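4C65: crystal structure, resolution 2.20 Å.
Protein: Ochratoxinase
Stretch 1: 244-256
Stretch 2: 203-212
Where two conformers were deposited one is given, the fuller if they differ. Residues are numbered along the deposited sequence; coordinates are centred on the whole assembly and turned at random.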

# COMPACT_ATOMS: atom_id res chain seq x y z
N ALA A 244 -6.44 -34.29 1.91
CA ALA A 244 -5.59 -33.97 0.79
C ALA A 244 -6.22 -34.40 -0.54
O ALA A 244 -6.53 -35.57 -0.73
CB ALA A 244 -4.27 -34.68 0.95
N HIS A 245 -6.40 -33.43 -1.44
CA HIS A 245 -6.68 -33.66 -2.84
C HIS A 245 -5.45 -34.31 -3.47
O HIS A 245 -4.41 -33.69 -3.59
CB HIS A 245 -7.02 -32.33 -3.51
CG HIS A 245 -7.02 -32.36 -5.00
ND1 HIS A 245 -8.18 -32.29 -5.73
CD2 HIS A 245 -6.01 -32.34 -5.90
CE1 HIS A 245 -7.89 -32.29 -7.02
NE2 HIS A 245 -6.58 -32.31 -7.15
N VAL A 246 -5.59 -35.58 -3.87
CA VAL A 246 -4.49 -36.33 -4.53
C VAL A 246 -4.96 -37.18 -5.71
O VAL A 246 -5.96 -37.90 -5.63
CB VAL A 246 -3.73 -37.24 -3.54
CG1 VAL A 246 -2.87 -36.41 -2.61
CG2 VAL A 246 -4.68 -38.10 -2.73
N HIS A 247 -4.22 -37.13 -6.81
CA HIS A 247 -4.48 -38.01 -7.93
C HIS A 247 -3.27 -38.91 -8.13
O HIS A 247 -3.32 -40.11 -7.82
CB HIS A 247 -4.79 -37.20 -9.20
CG HIS A 247 -6.15 -36.58 -9.20
ND1 HIS A 247 -7.31 -37.32 -9.28
CD2 HIS A 247 -6.55 -35.29 -9.13
CE1 HIS A 247 -8.36 -36.52 -9.23
NE2 HIS A 247 -7.92 -35.28 -9.15
N GLY A 248 -2.18 -38.34 -8.63
CA GLY A 248 -0.98 -39.12 -8.90
C GLY A 248 -0.40 -39.72 -7.64
O GLY A 248 -0.55 -39.17 -6.55
N LYS A 249 0.31 -40.84 -7.79
CA LYS A 249 0.94 -41.51 -6.66
C LYS A 249 1.96 -40.62 -5.91
O LYS A 249 2.02 -40.66 -4.67
CB LYS A 249 1.60 -42.80 -7.10
CG LYS A 249 1.91 -43.70 -5.93
CD LYS A 249 2.31 -45.10 -6.32
CE LYS A 249 2.91 -45.79 -5.11
NZ LYS A 249 3.21 -47.21 -5.40
N ALA A 250 2.73 -39.81 -6.63
CA ALA A 250 3.67 -38.85 -5.98
C ALA A 250 2.95 -38.02 -4.91
O ALA A 250 3.43 -37.89 -3.78
CB ALA A 250 4.31 -37.93 -7.01
N GLY A 251 1.80 -37.45 -5.28
CA GLY A 251 1.01 -36.65 -4.36
C GLY A 251 0.39 -37.47 -3.23
O GLY A 251 0.41 -37.04 -2.07
N ILE A 252 -0.14 -38.64 -3.58
CA ILE A 252 -0.69 -39.57 -2.58
C ILE A 252 0.34 -39.88 -1.51
O ILE A 252 0.06 -39.76 -0.33
CB ILE A 252 -1.17 -40.89 -3.21
CG1 ILE A 252 -2.32 -40.65 -4.18
CG2 ILE A 252 -1.62 -41.85 -2.13
CD1 ILE A 252 -2.73 -41.87 -4.99
N MET A 253 1.53 -40.28 -1.93
CA MET A 253 2.58 -40.68 -0.99
C MET A 253 3.08 -39.49 -0.16
O MET A 253 3.34 -39.65 1.03
CB MET A 253 3.74 -41.34 -1.72
CG MET A 253 3.36 -42.64 -2.42
SD MET A 253 2.84 -43.92 -1.26
CE MET A 253 4.46 -44.45 -0.72
N ALA A 254 3.19 -38.33 -0.76
CA ALA A 254 3.64 -37.18 -0.01
C ALA A 254 2.60 -36.81 1.06
O ALA A 254 2.97 -36.43 2.18
CB ALA A 254 3.92 -36.00 -0.93
N ALA A 255 1.32 -36.93 0.73
CA ALA A 255 0.25 -36.60 1.67
C ALA A 255 0.27 -37.58 2.83
O ALA A 255 0.09 -37.20 3.97
CB ALA A 255 -1.09 -36.60 0.98
N ILE A 256 0.51 -38.85 2.54
CA ILE A 256 0.53 -39.89 3.57
C ILE A 256 1.72 -39.71 4.52
O ILE A 256 1.56 -39.67 5.74
CB ILE A 256 0.58 -41.29 2.93
CG1 ILE A 256 -0.79 -41.58 2.28
CG2 ILE A 256 0.96 -42.36 3.96
CD1 ILE A 256 -0.84 -42.88 1.50
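Stretch 2, residues 203-212: IKVMASGGVM

A single histidine carries much of this contact, bonding to the neighbouring chain segment through both its backbone and its ring. His 245 N donates to Val 205 O at 3.0 Å, His 245 O accepts from Ala 207 N at 3.0 Å, and His 245 NE2 donates to Gly 209 O, again at 3.0 Å. The example illustrates how a parallel β pairing can be extended past the end of a strand by side chains.

Stretch 2 enters as an extended strand, residues 203-206, running alongside strand 244-246 in the same direction, with 28° between the axes and a closest approach of 4.8 Å. Ala 244 pairs with Val 205 (CA to CA 5.0 Å) and His 245 with Met 206 (CA to CA 4.9 Å). The first pair shares one face of the sheet, where Ala 244 CB lies 3.8 Å from Val 205 CG2. The second shares the other; there Met 206, with chi1 and chi2 both m, places SD 3.8 Å from His 245 CB and 4.4 Å from the centroid of the His 245 ring, in an oblique sulfur-aromatic contact.

Beyond Met 206 the strand ends. Ala 207, at phi/psi -112/6, breaks the extended run, and its CB packs 3.6 Å from Val 246 CG1. Ser 208 is extended again, and its p rotamer brings OG within 2.9 Å of His 247 N, from which it accepts a hydrogen bond; a side chain thus continues the backbone pairing. The chain then passes the edges of both imidazoles at Gly 209 O, which lies 3.4 Å from His 247 CD2, and Val 211 CB reaches 3.7 Å from His 247 NE2.

The helix beginning at Lys 249 approaches through Gly 251, whose CA lies 3.4 Å from Ala 207 O. A β-carbon there would clash with that oxygen and with Ser 208 CB, so the absence of a side chain permits the close packing.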

# COMPACT_ATOMS: atom_id res chain seq x y z
N ILE A 203 -8.97 -29.36 7.79
CA ILE A 203 -8.09 -28.62 6.87
C ILE A 203 -7.97 -29.36 5.55
O ILE A 203 -7.77 -30.57 5.52
CB ILE A 203 -6.69 -28.34 7.48
CG1 ILE A 203 -6.81 -27.50 8.75
CG2 ILE A 203 -5.79 -27.60 6.48
CD1 ILE A 203 -7.40 -26.12 8.54
N LYS A 204 -8.06 -28.62 4.46
CA LYS A 204 -7.93 -29.19 3.11
C LYS A 204 -6.72 -28.62 2.38
O LYS A 204 -6.59 -27.41 2.27
CB LYS A 204 -9.21 -28.93 2.30
CG LYS A 204 -9.11 -28.99 0.79
CD LYS A 204 -9.30 -30.36 0.20
CE LYS A 204 -9.48 -30.01 -1.31
NZ LYS A 204 -10.62 -29.12 -1.81
N VAL A 205 -5.89 -29.50 1.80
CA VAL A 205 -4.76 -29.09 0.95
C VAL A 205 -4.88 -29.66 -0.45
O VAL A 205 -5.51 -30.70 -0.65
CB VAL A 205 -3.39 -29.54 1.48
CG1 VAL A 205 -3.14 -28.93 2.82
CG2 VAL A 205 -3.30 -31.06 1.59
N MET A 206 -4.29 -28.94 -1.42
CA MET A 206 -4.12 -29.44 -2.76
C MET A 206 -2.72 -30.05 -2.76
O MET A 206 -1.73 -29.35 -2.62
CB MET A 206 -4.24 -28.31 -3.77
CG MET A 206 -5.55 -27.54 -3.70
SD MET A 206 -7.03 -28.56 -3.90
CE MET A 206 -8.24 -27.30 -4.36
N ALA A 207 -2.67 -31.36 -2.89
CA ALA A 207 -1.43 -32.09 -2.82
C ALA A 207 -1.07 -32.68 -4.16
O ALA A 207 -0.10 -33.44 -4.27
CB ALA A 207 -1.53 -33.16 -1.76
N SER A 208 -1.85 -32.35 -5.19
CA SER A 208 -1.47 -32.67 -6.56
C SER A 208 -2.25 -31.81 -7.52
O SER A 208 -3.13 -31.05 -7.12
CB SER A 208 -1.65 -34.17 -6.85
OG SER A 208 -3.00 -34.47 -7.05
N GLY A 209 -1.94 -31.94 -8.80
CA GLY A 209 -2.65 -31.21 -9.83
C GLY A 209 -4.10 -31.60 -9.95
O GLY A 209 -4.56 -32.57 -9.35
N GLY A 210 -4.82 -30.83 -10.75
CA GLY A 210 -6.23 -31.02 -10.98
C GLY A 210 -6.48 -32.09 -12.01
O GLY A 210 -5.62 -32.39 -12.84
N VAL A 211 -7.70 -32.64 -11.95
CA VAL A 211 -8.12 -33.79 -12.78
C VAL A 211 -8.03 -33.47 -14.28
O VAL A 211 -7.61 -34.31 -15.08
CB VAL A 211 -9.52 -34.34 -12.37
CG1 VAL A 211 -10.67 -33.39 -12.72
CG2 VAL A 211 -9.77 -35.71 -12.98
N MET A 212 -8.41 -32.24 -14.65
CA MET A 212 -8.24 -31.71 -16.00
C MET A 212 -6.69 -31.41 -16.10
O MET A 212 -6.08 -30.70 -15.26
CB MET A 212 -9.11 -30.45 -16.21
CG MET A 212 -10.03 -30.35 -17.46
SD MET A 212 -10.94 -31.77 -18.07
CE MET A 212 -12.03 -32.11 -16.72